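Local structure of GXWXG domain-containing protein (Thermomonospora curvata, 4MVE) at residues D120-V125 with F145-E150; D38-T43 with D128-A133; Q8-I13 with D30-V35. The protein is of unknown function and carries a GXWXG sequence region followed by a DUF4334 region in a single chain folded largely into antiparallel strands. All coordinates share one frame; numbering follows the deposited sequence.

Interaction 1: residues D120-V125 with F145-E150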
loop_
_atom_site.group_PDB
_atom_site.type_symbol
_atom_site.label_atom_id
_atom_site.label_comp_id
_atom_site.label_asym_id
_atom_site.label_seq_id
_atom_site.Cartn_x
_atom_site.Cartn_y
_atom_site.Cartn_z
ATOM N N ASP A 120 6.002 -0.653 4.071
ATOM C CA ASP A 120 4.531 -0.655 3.957
ATOM C C ASP A 120 3.989 -1.929 4.588
ATOM O O ASP A 120 4.194 -3.015 4.032
ATOM C CB ASP A 120 4.048 -0.542 2.502
ATOM C CG ASP A 120 4.625 0.619 1.705
ATOM O OD1 ASP A 120 4.825 1.711 2.292
ATOM O OD2 ASP A 120 4.807 0.460 0.488
ATOM N N HIS A 121 3.311 -1.794 5.740
ATOM C CA HIS A 121 2.726 -2.899 6.539
ATOM C C HIS A 121 1.330 -3.198 6.021
ATOM O O HIS A 121 0.487 -2.303 5.998
ATOM C CB HIS A 121 2.692 -2.528 8.024
ATOM C CG HIS A 121 4.025 -2.130 8.571
ATOM N ND1 HIS A 121 4.831 -3.039 9.280
ATOM C CD2 HIS A 121 4.649 -0.924 8.539
ATOM C CE1 HIS A 121 5.893 -2.352 9.652
ATOM N NE2 HIS A 121 5.817 -1.066 9.252
ATOM N N PHE A 122 1.111 -4.417 5.508
ATOM C CA PHE A 122 -0.172 -4.776 4.888
ATOM C C PHE A 122 -1.110 -5.535 5.819
ATOM O O PHE A 122 -0.693 -6.461 6.515
ATOM C CB PHE A 122 0.074 -5.618 3.635
ATOM C CG PHE A 122 0.882 -4.908 2.591
ATOM C CD1 PHE A 122 0.427 -3.719 2.027
ATOM C CD2 PHE A 122 2.118 -5.402 2.189
ATOM C CE1 PHE A 122 1.194 -3.046 1.073
ATOM C CE2 PHE A 122 2.886 -4.719 1.260
ATOM C CZ PHE A 122 2.411 -3.557 0.687
ATOM N N ARG A 123 -2.393 -5.178 5.788
ATOM C CA ARG A 123 -3.421 -5.919 6.523
ATOM C C ARG A 123 -4.541 -6.238 5.552
ATOM O O ARG A 123 -4.812 -5.450 4.668
ATOM C CB ARG A 123 -3.950 -5.131 7.740
ATOM C CG ARG A 123 -2.922 -4.747 8.781
ATOM C CD ARG A 123 -2.603 -5.776 9.849
ATOM N NE ARG A 123 -1.553 -5.239 10.727
ATOM C CZ ARG A 123 -1.782 -4.558 11.848
ATOM N NH1 ARG A 123 -3.025 -4.380 12.284
ATOM N NH2 ARG A 123 -0.770 -4.071 12.553
ATOM N N ARG A 124 -5.228 -7.344 5.753
ATOM C CA ARG A 124 -6.293 -7.813 4.887
ATOM C C ARG A 124 -7.593 -7.029 5.074
ATOM O O ARG A 124 -8.062 -6.887 6.201
ATOM C CB ARG A 124 -6.568 -9.324 5.180
ATOM C CG ARG A 124 -7.601 -9.983 4.248
ATOM C CD ARG A 124 -7.850 -11.441 4.623
ATOM N NE ARG A 124 -8.788 -12.102 3.707
ATOM C CZ ARG A 124 -10.106 -12.133 3.875
ATOM N NH1 ARG A 124 -10.662 -11.547 4.929
ATOM N NH2 ARG A 124 -10.878 -12.739 2.987
ATOM N N VAL A 125 -8.205 -6.610 3.970
ATOM C CA VAL A 125 -9.572 -6.058 3.927
ATOM C C VAL A 125 -10.478 -7.247 3.481
ATOM O O VAL A 125 -11.423 -7.597 4.186
ATOM C CB VAL A 125 -9.744 -4.788 3.055
ATOM C CG1 VAL A 125 -11.232 -4.433 2.863
ATOM C CG2 VAL A 125 -8.986 -3.621 3.660
ATOM N N PHE A 145 -2.536 3.865 2.624
ATOM C CA PHE A 145 -2.925 3.762 1.226
ATOM C C PHE A 145 -3.660 2.423 1.021
ATOM O O PHE A 145 -3.711 1.606 1.941
ATOM C CB PHE A 145 -1.698 3.938 0.289
ATOM C CG PHE A 145 -0.682 2.825 0.386
ATOM C CD1 PHE A 145 0.370 2.896 1.310
ATOM C CD2 PHE A 145 -0.771 1.702 -0.440
ATOM C CE1 PHE A 145 1.307 1.859 1.414
ATOM C CE2 PHE A 145 0.150 0.657 -0.329
ATOM C CZ PHE A 145 1.195 0.747 0.588
ATOM N N HIS A 146 -4.219 2.182 -0.175
ATOM C CA HIS A 146 -4.909 0.904 -0.355
ATOM C C HIS A 146 -4.482 0.237 -1.646
ATOM O O HIS A 146 -3.925 0.900 -2.500
ATOM C CB HIS A 146 -6.446 1.055 -0.267
ATOM C CG HIS A 146 -7.041 2.167 -1.083
ATOM N ND1 HIS A 146 -7.248 2.035 -2.448
ATOM C CD2 HIS A 146 -7.468 3.391 -0.698
ATOM C CE1 HIS A 146 -7.800 3.169 -2.839
ATOM N NE2 HIS A 146 -7.963 4.007 -1.821
ATOM N N LEU A 147 -4.648 -1.099 -1.734
ATOM C CA LEU A 147 -4.349 -1.898 -2.915
ATOM C C LEU A 147 -5.496 -2.835 -3.198
ATOM O O LEU A 147 -6.008 -3.476 -2.279
ATOM C CB LEU A 147 -3.031 -2.703 -2.780
ATOM C CG LEU A 147 -1.717 -1.939 -2.509
ATOM C CD1 LEU A 147 -0.599 -2.915 -2.093
ATOM C CD2 LEU A 147 -1.317 -1.015 -3.698
ATOM N N THR A 148 -5.845 -2.951 -4.486
ATOM C CA THR A 148 -6.883 -3.809 -5.081
ATOM C C THR A 148 -6.197 -4.742 -6.076
ATOM O O THR A 148 -5.492 -4.281 -6.967
ATOM C CB THR A 148 -7.989 -2.967 -5.732
ATOM O OG1 THR A 148 -8.481 -2.090 -4.718
ATOM C CG2 THR A 148 -9.156 -3.840 -6.281
ATOM N N ARG A 149 -6.355 -6.043 -5.868
ATOM C CA ARG A 149 -5.720 -7.075 -6.675
ATOM C C ARG A 149 -6.296 -7.111 -8.096
ATOM O O ARG A 149 -7.514 -7.111 -8.268
ATOM C CB ARG A 149 -5.884 -8.452 -5.986
ATOM C CG ARG A 149 -5.031 -9.570 -6.583
ATOM C CD ARG A 149 -5.452 -10.968 -6.132
ATOM N NE ARG A 149 -5.449 -11.151 -4.668
ATOM C CZ ARG A 149 -4.392 -11.501 -3.941
ATOM N NH1 ARG A 149 -3.206 -11.680 -4.517
ATOM N NH2 ARG A 149 -4.510 -11.672 -2.631
ATOM N N GLU A 150 -5.407 -7.113 -9.109
ATOM C CA GLU A 150 -5.777 -7.263 -10.524
ATOM C C GLU A 150 -6.197 -8.708 -10.744
ATOM O O GLU A 150 -5.467 -9.609 -10.329
ATOM C CB GLU A 150 -4.581 -6.938 -11.439
ATOM C CG GLU A 150 -4.498 -5.532 -12.005
ATOM C CD GLU A 150 -3.475 -5.381 -13.127
ATOM O OE1 GLU A 150 -3.175 -4.223 -13.497
ATOM O OE2 GLU A 150 -2.958 -6.411 -13.625
#
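Asp120 and Phe122 meet Phe145 and Leu147 across three consecutive antiparallel strands, in which 118-124 and 143-149 flank 129-136. The case illustrates how strands one apart in a sheet meet through side chains alone: no hydrogen bond joins them, their axes stay 9.2 Å apart at an angle of 56°, and side chains on one face of the curled sheet bridge the gap over Val130, which both Phe122 and Leu147 touch. Phe122 supplies the apolar half. Its CE1 lies 3.6 Å from Leu147 CD1 and 3.8 Å from Phe145 CZ, so a single ring corner fills the angle between the leucine branch and the second ring. Phe145 holds its CG between the backbone N and the carbonyl carbon (chi1 67°), a torsion that brings the ring against Asp120. There Asp120 CB lies in the ring plane at its edge, and the carboxylate tilts off that plane, its own plane turned 75° from the ring. A long, weak ion pair with Lys67 gives the carboxylate a second partner. The two oxygens lie alongside the CE1-CZ bond, with Asp120 OD1 3.6 Å from Phe145 CE1 and Asp120 OD2 3.6 Å from Phe145 CZ.

Interaction 2: residues D38-T43 with D128-A133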
loop_
_atom_site.group_PDB
_atom_site.type_symbol
_atom_site.label_atom_id
_atom_site.label_comp_id
_atom_site.label_asym_id
_atom_site.label_seq_id
_atom_site.Cartn_x
_atom_site.Cartn_y
_atom_site.Cartn_z
ATOM N N ASP A 38 3.097 -14.611 0.693
ATOM C CA ASP A 38 2.647 -15.090 -0.633
ATOM C C ASP A 38 1.253 -14.544 -1.048
ATOM O O ASP A 38 0.989 -14.406 -2.245
ATOM C CB ASP A 38 2.732 -16.617 -0.749
ATOM C CG ASP A 38 4.171 -17.144 -0.922
ATOM O OD1 ASP A 38 5.144 -16.326 -0.805
ATOM O OD2 ASP A 38 4.334 -18.366 -1.133
ATOM N N PHE A 39 0.436 -14.078 -0.080
ATOM C CA PHE A 39 -0.879 -13.472 -0.345
ATOM C C PHE A 39 -0.732 -12.201 -1.208
ATOM O O PHE A 39 -1.651 -11.844 -1.950
ATOM C CB PHE A 39 -1.549 -13.112 0.995
ATOM C CG PHE A 39 -2.892 -12.410 0.917
ATOM C CD1 PHE A 39 -4.078 -13.136 0.972
ATOM C CD2 PHE A 39 -2.968 -11.019 0.886
ATOM C CE1 PHE A 39 -5.318 -12.479 0.918
ATOM C CE2 PHE A 39 -4.200 -10.371 0.848
ATOM C CZ PHE A 39 -5.367 -11.099 0.862
HETATM N N MSE A 40 0.409 -11.507 -1.074
HETATM C CA MSE A 40 0.671 -10.286 -1.802
HETATM C C MSE A 40 1.124 -10.513 -3.237
HETATM O O MSE A 40 1.137 -9.541 -3.994
HETATM C CB MSE A 40 1.735 -9.430 -1.075
HETATM C CG MSE A 40 1.328 -8.980 0.326
HETATM SE SE MSE A 40 -0.364 -8.017 0.398
HETATM C CE MSE A 40 -0.075 -6.601 -1.045
ATOM N N LEU A 41 1.533 -11.760 -3.620
ATOM C CA LEU A 41 2.063 -12.014 -4.956
ATOM C C LEU A 41 1.017 -11.665 -6.071
ATOM O O LEU A 41 -0.140 -12.078 -6.003
ATOM C CB LEU A 41 2.632 -13.435 -5.095
ATOM C CG LEU A 41 3.795 -13.789 -4.105
ATOM C CD1 LEU A 41 4.297 -15.200 -4.309
ATOM C CD2 LEU A 41 4.954 -12.858 -4.251
ATOM N N GLY A 42 1.436 -10.817 -7.006
ATOM C CA GLY A 42 0.600 -10.346 -8.108
ATOM C C GLY A 42 0.663 -8.850 -8.318
ATOM O O GLY A 42 1.428 -8.149 -7.642
ATOM N N THR A 43 -0.145 -8.351 -9.257
ATOM C CA THR A 43 -0.223 -6.934 -9.578
ATOM C C THR A 43 -1.426 -6.338 -8.863
ATOM O O THR A 43 -2.507 -6.952 -8.833
ATOM C CB THR A 43 -0.251 -6.724 -11.099
ATOM O OG1 THR A 43 0.972 -7.238 -11.616
ATOM C CG2 THR A 43 -0.366 -5.244 -11.500
ATOM N N ASP A 128 -9.039 -9.581 -2.134
ATOM C CA ASP A 128 -8.578 -8.715 -3.208
ATOM C C ASP A 128 -8.303 -7.278 -2.780
ATOM O O ASP A 128 -8.106 -6.428 -3.651
ATOM C CB ASP A 128 -9.630 -8.725 -4.322
ATOM C CG ASP A 128 -9.837 -10.094 -4.922
ATOM O OD1 ASP A 128 -8.867 -10.900 -4.923
ATOM O OD2 ASP A 128 -10.974 -10.381 -5.359
HETATM N N MSE A 129 -8.284 -7.001 -1.458
HETATM C CA MSE A 129 -8.040 -5.659 -0.911
HETATM C C MSE A 129 -7.236 -5.726 0.364
HETATM O O MSE A 129 -7.514 -6.557 1.225
HETATM C CB MSE A 129 -9.344 -4.898 -0.619
HETATM C CG MSE A 129 -10.161 -4.570 -1.835
HETATM SE SE MSE A 129 -11.769 -3.647 -1.261
HETATM C CE MSE A 129 -12.491 -3.306 -3.003
ATOM N N VAL A 130 -6.238 -4.868 0.463
ATOM C CA VAL A 130 -5.378 -4.680 1.650
ATOM C C VAL A 130 -5.253 -3.203 1.924
ATOM O O VAL A 130 -5.349 -2.411 0.992
ATOM C CB VAL A 130 -3.949 -5.305 1.542
ATOM C CG1 VAL A 130 -3.984 -6.805 1.274
ATOM C CG2 VAL A 130 -3.064 -4.562 0.536
ATOM N N VAL A 131 -4.985 -2.824 3.191
ATOM C CA VAL A 131 -4.666 -1.440 3.525
ATOM C C VAL A 131 -3.157 -1.472 3.764
ATOM O O VAL A 131 -2.688 -2.410 4.384
ATOM C CB VAL A 131 -5.479 -0.867 4.729
ATOM C CG1 VAL A 131 -4.850 0.423 5.259
ATOM C CG2 VAL A 131 -6.931 -0.590 4.328
ATOM N N GLY A 132 -2.415 -0.487 3.269
ATOM C CA GLY A 132 -0.975 -0.443 3.503
ATOM C C GLY A 132 -0.700 0.689 4.459
ATOM O O GLY A 132 -1.260 1.774 4.285
ATOM N N ALA A 133 0.170 0.445 5.471
ATOM C CA ALA A 133 0.589 1.420 6.471
ATOM C C ALA A 133 2.046 1.796 6.208
ATOM O O ALA A 133 2.951 0.994 6.443
ATOM C CB ALA A 133 0.424 0.851 7.875
#
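Val130 is met from two directions by consecutive residues, Phe39 and the selenomethionine Met40, and both of its methyl groups are used. Val130 CG1 sits at the edge of the Phe39 ring, in its plane, 3.6 Å from Phe39 CE2; the two side chains run alongside each other with opposite headings. Met40 instead comes end-on, tip to tip with the valine. Its SE lies 3.9 Å from Val130 CG1, and its terminal CE is likewise 3.9 Å from Val130 CG2. The successive bends of the Met40 chain at chi2 (-55°) and chi3 (-51°) fold the methyl back so that selenium and carbon address different branches of one side chain.

The next shell fixes these groups. Leu147 and Phe122 each touch Met40, closing an apolar cluster with Val130 as the shared neighbour, while the backbone of Val130 is paired with that of Leu147. Arg149 holds Phe39 twice, by a cation-pi interaction with the ring and a hydrogen bond to the carbonyl O. On the backbone side, the 3-10 turn carrying both residues is secured by Leu41 N donating to Asp38 O at 3.0 Å.

Beyond the turn, Gly42 takes a positive phi of 133°, a conformation suited to glycine, and the chain enters strand 42-48. The indole NE1 of Trp44 bonds back to Met40 O. Gly42 and Trp44 are the opening glycine and the tryptophan of the GXWXG signature, whose entry turn is thus packed onto a strand of the DUF4334 region.

Interaction 3: residues Q8-I13 with D30-V35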
loop_
_atom_site.group_PDB
_atom_site.type_symbol
_atom_site.label_atom_id
_atom_site.label_comp_id
_atom_site.label_asym_id
_atom_site.label_seq_id
_atom_site.Cartn_x
_atom_site.Cartn_y
_atom_site.Cartn_z
ATOM N N GLN A 8 -15.671 -4.260 6.155
ATOM C CA GLN A 8 -16.796 -3.790 5.358
ATOM C C GLN A 8 -16.758 -2.288 5.183
ATOM O O GLN A 8 -16.951 -1.820 4.061
ATOM C CB GLN A 8 -18.132 -4.242 5.951
ATOM C CG GLN A 8 -18.419 -5.719 5.636
ATOM C CD GLN A 8 -19.684 -6.299 6.247
ATOM O OE1 GLN A 8 -20.030 -7.466 6.003
ATOM N NE2 GLN A 8 -20.405 -5.526 7.059
ATOM N N ARG A 9 -16.461 -1.538 6.270
ATOM C CA ARG A 9 -16.320 -0.086 6.213
ATOM C C ARG A 9 -15.149 0.314 5.301
ATOM O O ARG A 9 -15.277 1.258 4.518
ATOM C CB ARG A 9 -16.092 0.489 7.609
ATOM C CG ARG A 9 -17.352 0.726 8.394
ATOM C CD ARG A 9 -17.164 1.979 9.226
ATOM N NE ARG A 9 -16.875 1.673 10.630
ATOM C CZ ARG A 9 -16.345 2.531 11.502
ATOM N NH1 ARG A 9 -15.997 3.757 11.116
ATOM N NH2 ARG A 9 -16.143 2.164 12.763
ATOM N N LEU A 10 -14.011 -0.399 5.395
ATOM C CA LEU A 10 -12.852 -0.031 4.581
ATOM C C LEU A 10 -13.043 -0.412 3.121
ATOM O O LEU A 10 -12.640 0.347 2.257
ATOM C CB LEU A 10 -11.548 -0.626 5.117
ATOM C CG LEU A 10 -10.945 0.065 6.359
ATOM C CD1 LEU A 10 -9.823 -0.782 6.929
ATOM C CD2 LEU A 10 -10.379 1.475 6.029
ATOM N N ALA A 11 -13.701 -1.542 2.840
ATOM C CA ALA A 11 -13.934 -1.997 1.473
ATOM C C ALA A 11 -14.752 -0.950 0.690
ATOM O O ALA A 11 -14.436 -0.667 -0.469
ATOM C CB ALA A 11 -14.639 -3.359 1.484
ATOM N N LYS A 12 -15.761 -0.355 1.334
ATOM C CA LYS A 12 -16.641 0.654 0.722
ATOM C C LYS A 12 -15.858 1.918 0.349
ATOM O O LYS A 12 -16.062 2.464 -0.741
ATOM C CB LYS A 12 -17.821 1.005 1.657
ATOM C CG LYS A 12 -18.962 -0.007 1.579
ATOM C CD LYS A 12 -20.000 0.149 2.689
ATOM C CE LYS A 12 -21.153 1.050 2.328
ATOM N NZ LYS A 12 -22.316 0.849 3.242
ATOM N N ILE A 13 -14.963 2.374 1.255
ATOM C CA ILE A 13 -14.111 3.554 1.026
ATOM C C ILE A 13 -13.122 3.260 -0.131
ATOM O O ILE A 13 -13.027 4.047 -1.068
ATOM C CB ILE A 13 -13.384 3.955 2.334
ATOM C CG1 ILE A 13 -14.405 4.445 3.421
ATOM C CG2 ILE A 13 -12.289 5.017 2.054
ATOM C CD1 ILE A 13 -13.847 4.291 4.984
ATOM N N ASP A 30 -6.147 -1.052 12.740
ATOM C CA ASP A 30 -5.743 -1.781 13.950
ATOM C C ASP A 30 -6.644 -2.998 14.257
ATOM O O ASP A 30 -6.229 -3.863 15.005
ATOM C CB ASP A 30 -5.687 -0.844 15.164
ATOM C CG ASP A 30 -4.532 0.159 15.122
ATOM O OD1 ASP A 30 -3.577 -0.053 14.323
ATOM O OD2 ASP A 30 -4.564 1.133 15.904
ATOM N N ARG A 31 -7.831 -3.086 13.637
ATOM C CA ARG A 31 -8.779 -4.184 13.832
ATOM C C ARG A 31 -8.646 -5.230 12.706
ATOM O O ARG A 31 -9.314 -6.264 12.744
ATOM C CB ARG A 31 -10.213 -3.622 13.910
ATOM C CG ARG A 31 -10.512 -3.026 15.286
ATOM C CD ARG A 31 -11.524 -1.899 15.284
ATOM N NE ARG A 31 -12.844 -2.340 14.845
ATOM C CZ ARG A 31 -13.781 -1.525 14.376
ATOM N NH1 ARG A 31 -14.949 -2.011 13.974
ATOM N NH2 ARG A 31 -13.556 -0.217 14.297
ATOM N N LEU A 32 -7.748 -4.988 11.744
ATOM C CA LEU A 32 -7.552 -5.890 10.619
ATOM C C LEU A 32 -6.576 -7.003 10.913
ATOM O O LEU A 32 -5.682 -6.887 11.759
ATOM C CB LEU A 32 -7.106 -5.141 9.350
ATOM C CG LEU A 32 -8.053 -4.042 8.802
ATOM C CD1 LEU A 32 -7.420 -3.366 7.610
ATOM C CD2 LEU A 32 -9.453 -4.601 8.431
ATOM N N ALA A 33 -6.774 -8.103 10.187
ATOM C CA ALA A 33 -5.975 -9.308 10.282
ATOM C C ALA A 33 -4.671 -9.181 9.480
ATOM O O ALA A 33 -4.674 -8.612 8.388
ATOM C CB ALA A 33 -6.785 -10.505 9.783
ATOM N N PRO A 34 -3.553 -9.767 9.982
ATOM C CA PRO A 34 -2.317 -9.794 9.175
ATOM C C PRO A 34 -2.455 -10.737 7.966
ATOM O O PRO A 34 -3.366 -11.577 7.930
ATOM C CB PRO A 34 -1.252 -10.308 10.145
ATOM C CG PRO A 34 -1.985 -11.006 11.226
ATOM C CD PRO A 34 -3.406 -10.520 11.248
ATOM N N VAL A 35 -1.554 -10.598 6.979
ATOM C CA VAL A 35 -1.553 -11.426 5.771
ATOM C C VAL A 35 -0.191 -12.085 5.619
ATOM O O VAL A 35 0.811 -11.434 5.931
ATOM C CB VAL A 35 -1.953 -10.667 4.461
ATOM C CG1 VAL A 35 -3.400 -10.215 4.501
ATOM C CG2 VAL A 35 -1.030 -9.495 4.130
#
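Leu10 and Leu32 form the buried heart of this contact, and Arg9 and Arg31 its exposed border. The leucines touch through their outermost branches: Leu10 CD1 comes within 3.6 Å of Leu32 CD1 and 4.1 Å of Leu32 CD2, so that one methyl of the helix rests against the forked end of the loop residue. Both side chains set CG anti to the carbonyl carbon, and this common course carries their CD1 methyls out to meet, the two chains crossing at an oblique angle. No hydrogen bond links the two segments; the hold is made by dispersion and by exclusion of water.

Beside the leucines, the two arginines approach by their guanidinium groups. Arg9 NH2 stands 3.8 Å from Arg31 NH2, at the edge of the Arg31 group and near its plane, while the two guanidinium planes are inclined by 54°. A nearby carboxylate probably eases their closeness: Asp5, one helical turn before Arg9, forms a salt bridge through OD2 with Arg31 NH1 and a long, weak ion pair with Arg9 NE. It thus probably offsets part of the positive charge gathered at this surface.

Leu32 also packs on Ala6 and Glu7 of the same helix and on Arg123 of strand 118-124, and Leu10 reaches Val131 of strand 129-136. Helix 5-16 is thereby laid against the sheet, with the loop between helix 22-29 and the short, weakly bonded strand 33-34 lodged beside it.

Overall arrangement
From the N terminus, interaction 3 closes first: helix 5-16 runs out, helix 22-29 brings the chain back, and Arg31 and Leu32 return to the first helix just before strand 33-34 joins strand 118-124. Interaction 2 opens directly afterwards at 38-43 and waits through most of the sheet for its partner at 128-133. Interaction 1 opens at 120-125 inside that long loop and closes at 145-150 beyond it, so interactions 1 and 2 cross, whereas interaction 3 stands in series with both. Probable backbone hydrogen bonds (Phe145 O with Gly132 N, Arg124 N with Ala33 O) join interaction 1 to the others; packing of Val131 on Leu10 and Met40 on Val35 ties in the helix and the turn leading into strand 42-48.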